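Local coordinates for protein allantoin racemase (Pseudomonas fluorescens, PDB 5LG5) that interconverts the two enantiomers of allantoin and probably also racemises other 5-monosubstituted hydantoins, at residues E[1-6]-E[28-33]; E[66-71]-E[88-93]; E[6-11]-E[71-76]. All blocks are in the same frame, centred on the assembly; numbering follows the deposited sequence.

Contact 1 (E[1-6]-E[28-33]); sequences MRILVV and PGTEIV
R2 and E31 are paired across neighbouring strands and so lie on one face of the sheet; in both, CG is anti to the backbone N (chi1 175° and 177°), and the arginine then bends at chi3 while the glutamate stays extended. They run side by side, and NH2 of R2 meets OE2 of E31 in a salt bridge of 2.8 Å. The N-H...O angle is only 118°, so the hydrogen bond within the salt bridge is weak. NH1 has a stronger partner, the carbonyl of P67. Nearer the backbone, CD of R2 rests 3.7 Å from CG2 of V33, so the aliphatic part of the arginine packs against V33 while its end carries the charge. An alanine in place of R2 would probably leave the E31 carboxylate without its mate and open a gap beside V33. The two strands belong to a beta-alpha-beta unit in which helix 12-25 links parallel strands 2-7 and 31-35. I3 uses both its backbone groups, N donating to O of E31 at 2.9 Å and O accepting from N of V33 at 2.9 Å. Beyond it, N of V5 donates to O of V33 at 2.9 Å, from above the carbonyl plane. Branched residues suit the other face: CG2 of V5 touches CG2 of I32 at 3.7 Å, against helix 12-25. CD1 of I3 meets CG2 of T30 at 4.0 Å, and T30 OG1 bonds to E210 of helix 201-214.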
loop_
_atom_site.group_PDB
_atom_site.type_symbol
_atom_site.label_atom_id
_atom_site.label_comp_id
_atom_site.label_asym_id
_atom_site.label_seq_id
_atom_site.Cartn_x
_atom_site.Cartn_y
_atom_site.Cartn_z
ATOM N N MET E 1 -4.907 0.499 40.894
ATOM C CA MET E 1 -5.302 -0.373 39.801
ATOM C C MET E 1 -4.367 -1.566 39.775
ATOM O O MET E 1 -3.231 -1.491 40.258
ATOM C CB MET E 1 -5.279 0.382 38.456
ATOM C CG MET E 1 -3.888 0.591 37.843
ATOM S SD MET E 1 -3.934 1.406 36.229
ATOM C CE MET E 1 -4.398 3.088 36.674
ATOM N N ARG E 2 -4.842 -2.674 39.219
ATOM C CA ARG E 2 -4.002 -3.854 39.057
ATOM C C ARG E 2 -3.849 -4.229 37.588
ATOM O O ARG E 2 -4.839 -4.396 36.867
ATOM C CB ARG E 2 -4.546 -5.048 39.850
ATOM C CG ARG E 2 -3.746 -6.327 39.594
ATOM C CD ARG E 2 -4.277 -7.514 40.390
ATOM N NE ARG E 2 -3.972 -7.378 41.812
ATOM C CZ ARG E 2 -4.889 -7.285 42.767
ATOM N NH1 ARG E 2 -6.181 -7.320 42.454
ATOM N NH2 ARG E 2 -4.512 -7.152 44.030
ATOM N N ILE E 3 -2.598 -4.359 37.157
ATOM C CA ILE E 3 -2.298 -4.739 35.786
ATOM C C ILE E 3 -1.558 -6.059 35.779
ATOM O O ILE E 3 -0.523 -6.191 36.441
ATOM C CB ILE E 3 -1.429 -3.665 35.075
ATOM C CG1 ILE E 3 -2.091 -2.282 35.176
ATOM C CG2 ILE E 3 -1.182 -4.020 33.628
ATOM C CD1 ILE E 3 -1.279 -1.179 34.517
ATOM N N LEU E 4 -2.111 -7.047 35.075
ATOM C CA LEU E 4 -1.414 -8.308 34.842
ATOM C C LEU E 4 -0.420 -8.092 33.723
ATOM O O LEU E 4 -0.745 -7.483 32.706
ATOM C CB LEU E 4 -2.360 -9.458 34.470
ATOM C CG LEU E 4 -3.289 -10.143 35.484
ATOM C CD1 LEU E 4 -3.535 -9.320 36.729
ATOM C CD2 LEU E 4 -4.596 -10.582 34.843
ATOM N N VAL E 5 0.807 -8.541 33.956
ATOM C CA VAL E 5 1.849 -8.515 32.962
ATOM C C VAL E 5 2.227 -9.962 32.702
ATOM O O VAL E 5 2.834 -10.605 33.550
ATOM C CB VAL E 5 3.029 -7.690 33.462
ATOM C CG1 VAL E 5 4.105 -7.580 32.391
ATOM C CG2 VAL E 5 2.528 -6.307 33.859
ATOM N N VAL E 6 1.828 -10.485 31.547
ATOM C CA VAL E 6 1.918 -11.916 31.301
ATOM C C VAL E 6 3.049 -12.256 30.351
ATOM O O VAL E 6 3.106 -11.780 29.218
ATOM C CB VAL E 6 0.591 -12.468 30.751
ATOM C CG1 VAL E 6 0.612 -13.981 30.753
ATOM C CG2 VAL E 6 -0.564 -11.968 31.597
ATOM N N PRO E 28 2.185 5.493 41.343
ATOM C CA PRO E 28 1.638 5.181 42.663
ATOM C C PRO E 28 0.189 4.744 42.523
ATOM O O PRO E 28 -0.598 5.356 41.776
ATOM C CB PRO E 28 1.724 6.522 43.415
ATOM C CG PRO E 28 2.836 7.254 42.750
ATOM C CD PRO E 28 2.757 6.853 41.288
ATOM N N GLY E 29 -0.144 3.658 43.210
ATOM C CA GLY E 29 -1.484 3.114 43.162
ATOM C C GLY E 29 -1.619 2.028 42.116
ATOM O O GLY E 29 -2.655 1.375 42.032
ATOM N N THR E 30 -0.571 1.811 41.329
ATOM C CA THR E 30 -0.597 0.741 40.339
ATOM C C THR E 30 0.131 -0.490 40.841
ATOM O O THR E 30 1.327 -0.446 41.129
ATOM C CB THR E 30 0.018 1.184 39.004
ATOM O OG1 THR E 30 -0.806 2.195 38.398
ATOM C CG2 THR E 30 0.141 0.002 38.064
ATOM N N GLU E 31 -0.596 -1.593 40.953
ATOM C CA GLU E 31 -0.000 -2.861 41.334
ATOM C C GLU E 31 0.288 -3.684 40.083
ATOM O O GLU E 31 -0.585 -3.854 39.227
ATOM C CB GLU E 31 -0.924 -3.636 42.277
ATOM C CG GLU E 31 -0.386 -5.012 42.644
ATOM C CD GLU E 31 -1.358 -5.830 43.474
ATOM O OE1 GLU E 31 -1.045 -7.009 43.742
ATOM O OE2 GLU E 31 -2.431 -5.299 43.855
ATOM N N ILE E 32 1.510 -4.186 39.980
ATOM C CA ILE E 32 1.890 -5.063 38.886
ATOM C C ILE E 32 1.836 -6.518 39.332
ATOM O O ILE E 32 2.428 -6.894 40.338
ATOM C CB ILE E 32 3.328 -4.771 38.403
ATOM C CG1 ILE E 32 3.443 -3.340 37.865
ATOM C CG2 ILE E 32 3.738 -5.774 37.341
ATOM C CD1 ILE E 32 2.519 -3.043 36.675
ATOM N N VAL E 33 1.112 -7.346 38.590
ATOM C CA VAL E 33 1.155 -8.775 38.851
ATOM C C VAL E 33 1.706 -9.539 37.663
ATOM O O VAL E 33 1.074 -9.629 36.615
ATOM C CB VAL E 33 -0.218 -9.313 39.207
ATOM C CG1 VAL E 33 -0.131 -10.801 39.458
ATOM C CG2 VAL E 33 -0.751 -8.573 40.431
#

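Contact 2 (E[66-71]-E[88-93]); sequences QPFDAV and LNVPVV
V71 spends both of its main-chain polar groups on the segment 88-93. Its N donates to O of P91 at 2.8 Å, and its O accepts from N of V93, also at 2.8 Å. P91 has no N-H of its own to place, so a proline fits where the chain enters the strand and only a carbonyl is wanted from it. The carbonyl of D69 meets carbon across this contact, with CB of V90 and CD of P91 each 3.3 Å from its O. The D69 carboxylate is satisfied outside the segments, OD2 accepting from the backbone N of R2. The carbonyl of L88 accepts from NZ of K221. These segments join strands 70-74 and 92-94 of a beta-alpha-beta unit whose helix, 81-87, ends just before L88. Beside the backbone bonds lies an apolar patch. The F68 and L88 side chains cross at about a right angle, CD2 of L88 lying at the ring edge 3.9 Å from CZ of F68. CE1 of the same ring is 3.9 Å from CG2 of V90. The branched end of leucine suits its place by reaching two partners: while CD2 meets the F68 ring, CD1 of L88 packs on CG2 of V71 at 3.7 Å. A70, whose small side chain packs against A209 of helix 201-214, touches CG of P91 with its CB at 3.9 Å.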
loop_
_atom_site.group_PDB
_atom_site.type_symbol
_atom_site.label_atom_id
_atom_site.label_comp_id
_atom_site.label_asym_id
_atom_site.label_seq_id
_atom_site.Cartn_x
_atom_site.Cartn_y
_atom_site.Cartn_z
ATOM N N GLN E 66 -8.324 -13.071 40.965
ATOM C CA GLN E 66 -8.451 -11.774 41.617
ATOM C C GLN E 66 -8.728 -10.655 40.606
ATOM O O GLN E 66 -8.462 -10.815 39.412
ATOM C CB GLN E 66 -7.232 -11.494 42.514
ATOM C CG GLN E 66 -7.233 -12.374 43.777
ATOM C CD GLN E 66 -6.036 -13.313 43.889
ATOM O OE1 GLN E 66 -4.889 -12.911 43.673
ATOM N NE2 GLN E 66 -6.302 -14.570 44.244
ATOM N N PRO E 67 -9.330 -9.544 41.076
ATOM C CA PRO E 67 -9.653 -8.428 40.173
ATOM C C PRO E 67 -8.438 -7.807 39.483
ATOM O O PRO E 67 -7.341 -7.837 40.040
ATOM C CB PRO E 67 -10.316 -7.397 41.102
ATOM C CG PRO E 67 -10.770 -8.181 42.317
ATOM C CD PRO E 67 -9.798 -9.310 42.458
ATOM N N PHE E 68 -8.634 -7.296 38.265
ATOM C CA PHE E 68 -7.585 -6.578 37.534
ATOM C C PHE E 68 -8.200 -5.593 36.535
ATOM O O PHE E 68 -9.362 -5.746 36.130
ATOM C CB PHE E 68 -6.589 -7.537 36.853
ATOM C CG PHE E 68 -7.224 -8.547 35.918
ATOM C CD1 PHE E 68 -7.296 -8.300 34.546
ATOM C CD2 PHE E 68 -7.718 -9.751 36.407
ATOM C CE1 PHE E 68 -7.879 -9.240 33.674
ATOM C CE2 PHE E 68 -8.295 -10.694 35.555
ATOM C CZ PHE E 68 -8.371 -10.442 34.177
ATOM N N ASP E 69 -7.437 -4.562 36.177
ATOM C CA ASP E 69 -7.980 -3.441 35.422
ATOM C C ASP E 69 -7.461 -3.362 34.002
ATOM O O ASP E 69 -8.001 -2.624 33.193
ATOM C CB ASP E 69 -7.694 -2.124 36.139
ATOM C CG ASP E 69 -8.190 -2.131 37.559
ATOM O OD1 ASP E 69 -9.384 -1.831 37.766
ATOM O OD2 ASP E 69 -7.384 -2.480 38.460
ATOM N N ALA E 70 -6.398 -4.108 33.727
ATOM C CA ALA E 70 -5.775 -4.118 32.422
ATOM C C ALA E 70 -4.860 -5.316 32.358
ATOM O O ALA E 70 -4.507 -5.896 33.394
ATOM C CB ALA E 70 -4.986 -2.823 32.188
ATOM N N VAL E 71 -4.494 -5.702 31.141
ATOM C CA VAL E 71 -3.588 -6.817 30.940
ATOM C C VAL E 71 -2.541 -6.438 29.918
ATOM O O VAL E 71 -2.855 -5.855 28.868
ATOM C CB VAL E 71 -4.330 -8.099 30.467
ATOM C CG1 VAL E 71 -3.319 -9.194 30.109
ATOM C CG2 VAL E 71 -5.309 -8.594 31.540
ATOM N N LEU E 88 -11.813 -10.472 27.401
ATOM C CA LEU E 88 -11.778 -9.524 28.512
ATOM C C LEU E 88 -12.603 -8.260 28.268
ATOM O O LEU E 88 -12.821 -7.873 27.126
ATOM C CB LEU E 88 -10.328 -9.144 28.793
ATOM C CG LEU E 88 -9.426 -10.299 29.213
ATOM C CD1 LEU E 88 -7.969 -9.848 29.248
ATOM C CD2 LEU E 88 -9.882 -10.735 30.592
ATOM N N ASN E 89 -13.036 -7.612 29.347
ATOM C CA ASN E 89 -13.633 -6.281 29.273
ATOM C C ASN E 89 -12.741 -5.240 29.932
ATOM O O ASN E 89 -13.225 -4.276 30.521
ATOM C CB ASN E 89 -15.028 -6.255 29.915
ATOM C CG ASN E 89 -16.028 -7.108 29.172
ATOM O OD1 ASN E 89 -16.011 -8.336 29.262
ATOM N ND2 ASN E 89 -16.917 -6.456 28.430
ATOM N N VAL E 90 -11.434 -5.476 29.874
ATOM C CA VAL E 90 -10.446 -4.503 30.305
ATOM C C VAL E 90 -9.420 -4.333 29.194
ATOM O O VAL E 90 -9.293 -5.214 28.339
ATOM C CB VAL E 90 -9.754 -4.941 31.605
ATOM C CG1 VAL E 90 -10.795 -5.050 32.724
ATOM C CG2 VAL E 90 -9.007 -6.249 31.401
ATOM N N PRO E 91 -8.712 -3.196 29.183
ATOM C CA PRO E 91 -7.732 -3.001 28.114
ATOM C C PRO E 91 -6.632 -4.050 28.116
ATOM O O PRO E 91 -6.184 -4.539 29.167
ATOM C CB PRO E 91 -7.170 -1.582 28.379
ATOM C CG PRO E 91 -7.558 -1.257 29.779
ATOM C CD PRO E 91 -8.843 -2.006 30.043
ATOM N N VAL E 92 -6.242 -4.434 26.907
ATOM C CA VAL E 92 -5.153 -5.364 26.703
ATOM C C VAL E 92 -4.095 -4.650 25.860
ATOM O O VAL E 92 -4.410 -4.037 24.852
ATOM C CB VAL E 92 -5.636 -6.628 25.967
ATOM C CG1 VAL E 92 -4.480 -7.616 25.785
ATOM C CG2 VAL E 92 -6.808 -7.276 26.722
ATOM N N VAL E 93 -2.849 -4.665 26.301
ATOM C CA VAL E 93 -1.808 -4.079 25.479
ATOM C C VAL E 93 -0.618 -5.005 25.323
ATOM O O VAL E 93 -0.109 -5.574 26.290
ATOM C CB VAL E 93 -1.452 -2.583 25.845
ATOM C CG1 VAL E 93 -2.076 -2.140 27.156
ATOM C CG2 VAL E 93 0.050 -2.333 25.791
#

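Contact 3 (E[6-11]-E[71-76]); sequences VNVNTT and VIQAGY
V6 and A74 are joined through their main chains: N of A74 donates to O of V6 at 2.8 Å. V6 also donates: its N gives an almost straight bond of 2.8 Å to O of I72, two residues before A74 (173° at the hydrogen). Past this pairing V8 takes over with both methyls. With CG1 anti to the carbonyl carbon (chi1 -73°), CG2 of V8 falls between the backbone N and the carbonyl carbon and lies 3.6 Å from CA of G75, where a CB would collide with it; glycine is therefore the residue that fits. The V8 and Q73 side chains cross at about a right angle, CG1 of V8 lying 3.8 Å from CG of Q73, and Q73 NE2 is held by the carbonyl of H79. A water bridges the two segments, donating to O of A74 at 3.1 Å and to OD1 of N7. The same OD1 accepts from N of N9 at 3.1 Å in an Asx turn, with the donor well above the carboxamide plane. A second Asx turn follows, OD1 of N9 taking N of T11 at 2.8 Å; asparagine suits both sites because its short carbonyl can reach the backbone two residues on. N7 ND2 is bonded to T15 OG1, tying the turns to helix 12-25, which begins right after T11. V6, V8 and Q73 lean on V57 of helix 47-63, whereas N7 and A74 pack against I18 of helix 12-25 on the other face of the sheet.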
loop_
_atom_site.group_PDB
_atom_site.type_symbol
_atom_site.label_atom_id
_atom_site.label_comp_id
_atom_site.label_asym_id
_atom_site.label_seq_id
_atom_site.Cartn_x
_atom_site.Cartn_y
_atom_site.Cartn_z
ATOM N N VAL E 6 1.828 -10.485 31.547
ATOM C CA VAL E 6 1.918 -11.916 31.301
ATOM C C VAL E 6 3.049 -12.256 30.351
ATOM O O VAL E 6 3.106 -11.780 29.218
ATOM C CB VAL E 6 0.591 -12.468 30.751
ATOM C CG1 VAL E 6 0.612 -13.981 30.753
ATOM C CG2 VAL E 6 -0.564 -11.968 31.597
ATOM N N ASN E 7 3.980 -13.056 30.842
ATOM C CA ASN E 7 5.064 -13.561 30.024
ATOM C C ASN E 7 4.437 -14.465 28.968
ATOM O O ASN E 7 3.420 -15.118 29.234
ATOM C CB ASN E 7 6.019 -14.341 30.923
ATOM C CG ASN E 7 7.324 -14.716 30.240
ATOM O OD1 ASN E 7 7.542 -14.447 29.055
ATOM N ND2 ASN E 7 8.196 -15.374 30.998
ATOM N N VAL E 8 5.002 -14.511 27.768
ATOM C CA VAL E 8 4.435 -15.389 26.751
ATOM C C VAL E 8 5.074 -16.759 26.870
ATOM O O VAL E 8 4.514 -17.766 26.403
ATOM C CB VAL E 8 4.626 -14.854 25.319
ATOM C CG1 VAL E 8 3.690 -13.660 25.062
ATOM C CG2 VAL E 8 6.087 -14.459 25.090
ATOM N N ASN E 9 6.239 -16.801 27.510
ATOM C CA ASN E 9 6.924 -18.071 27.709
ATOM C C ASN E 9 6.809 -18.576 29.141
ATOM O O ASN E 9 6.240 -17.902 30.004
ATOM C CB ASN E 9 8.396 -18.019 27.230
ATOM C CG ASN E 9 9.290 -17.157 28.107
ATOM O OD1 ASN E 9 9.414 -17.397 29.316
ATOM N ND2 ASN E 9 9.989 -16.197 27.487
ATOM N N THR E 10 7.331 -19.768 29.394
ATOM C CA THR E 10 7.157 -20.403 30.701
ATOM C C THR E 10 8.358 -20.277 31.645
ATOM O O THR E 10 8.421 -20.945 32.682
ATOM C CB THR E 10 6.814 -21.876 30.531
ATOM O OG1 THR E 10 7.791 -22.488 29.674
ATOM C CG2 THR E 10 5.441 -21.999 29.902
ATOM N N THR E 11 9.316 -19.441 31.271
ATOM C CA THR E 11 10.489 -19.228 32.104
ATOM C C THR E 11 10.192 -18.165 33.151
ATOM O O THR E 11 10.176 -16.968 32.842
ATOM C CB THR E 11 11.691 -18.835 31.252
ATOM O OG1 THR E 11 11.911 -19.869 30.280
ATOM C CG2 THR E 11 12.940 -18.654 32.115
ATOM N N VAL E 71 -4.494 -5.702 31.141
ATOM C CA VAL E 71 -3.588 -6.817 30.940
ATOM C C VAL E 71 -2.541 -6.438 29.918
ATOM O O VAL E 71 -2.855 -5.855 28.868
ATOM C CB VAL E 71 -4.330 -8.099 30.467
ATOM C CG1 VAL E 71 -3.319 -9.194 30.109
ATOM C CG2 VAL E 71 -5.309 -8.594 31.540
ATOM N N ILE E 72 -1.287 -6.739 30.236
ATOM C CA ILE E 72 -0.190 -6.539 29.298
ATOM C C ILE E 72 0.338 -7.879 28.860
ATOM O O ILE E 72 0.679 -8.714 29.707
ATOM C CB ILE E 72 0.980 -5.751 29.901
ATOM C CG1 ILE E 72 0.580 -4.311 30.224
ATOM C CG2 ILE E 72 2.158 -5.752 28.931
ATOM C CD1 ILE E 72 1.662 -3.558 31.023
ATOM N N GLN E 73 0.393 -8.099 27.549
ATOM C CA GLN E 73 1.018 -9.299 27.030
ATOM C C GLN E 73 2.478 -8.997 26.710
ATOM O O GLN E 73 2.784 -8.214 25.803
ATOM C CB GLN E 73 0.271 -9.852 25.813
ATOM C CG GLN E 73 0.972 -11.055 25.204
ATOM C CD GLN E 73 0.074 -11.886 24.321
ATOM O OE1 GLN E 73 -1.087 -12.134 24.651
ATOM N NE2 GLN E 73 0.606 -12.329 23.195
ATOM N N ALA E 74 3.368 -9.613 27.483
ATOM C CA ALA E 74 4.780 -9.257 27.464
ATOM C C ALA E 74 5.563 -10.230 26.616
ATOM O O ALA E 74 6.369 -11.018 27.123
ATOM C CB ALA E 74 5.344 -9.221 28.878
ATOM N N GLY E 75 5.296 -10.204 25.324
ATOM C CA GLY E 75 6.092 -10.959 24.380
ATOM C C GLY E 75 6.142 -10.142 23.115
ATOM O O GLY E 75 5.172 -9.452 22.779
ATOM N N TYR E 76 7.259 -10.222 22.402
ATOM C CA TYR E 76 7.390 -9.449 21.180
ATOM C C TYR E 76 7.100 -10.230 19.904
ATOM O O TYR E 76 7.820 -11.170 19.561
ATOM C CB TYR E 76 8.752 -8.748 21.118
ATOM C CG TYR E 76 8.650 -7.398 20.473
ATOM C CD1 TYR E 76 8.523 -6.248 21.247
ATOM C CD2 TYR E 76 8.598 -7.271 19.084
ATOM C CE1 TYR E 76 8.400 -4.998 20.656
ATOM C CE2 TYR E 76 8.478 -6.035 18.482
ATOM C CZ TYR E 76 8.377 -4.898 19.272
ATOM O OH TYR E 76 8.248 -3.662 18.661
HETATM O O HOH W 1 8.728 -12.951 27.383
#

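All three contacts belong to one parallel sheet ordered 31-35, 2-7, 70-74, 92-94. Contact 1 joins the first pair, contact 3 the middle pair and contact 2 the last. V6 lies in the segments of contacts 1 and 3, though it touches its partner segment only in contact 3; V71 takes part in both contacts 2 and 3. Further backbone bonds close the seams: N of I72 is 2.6 Å from O of L4, and N of Q73 is 2.9 Å from O of V93. Centres of contacts 1 and 2 lie about 10 Å apart, and each is about 14 Å from that of contact 3. Contact 3, at the C-terminal strand ends, sits nearest the chain centre, consistent with the interdomain active-site cleft of Asp/Glu racemases.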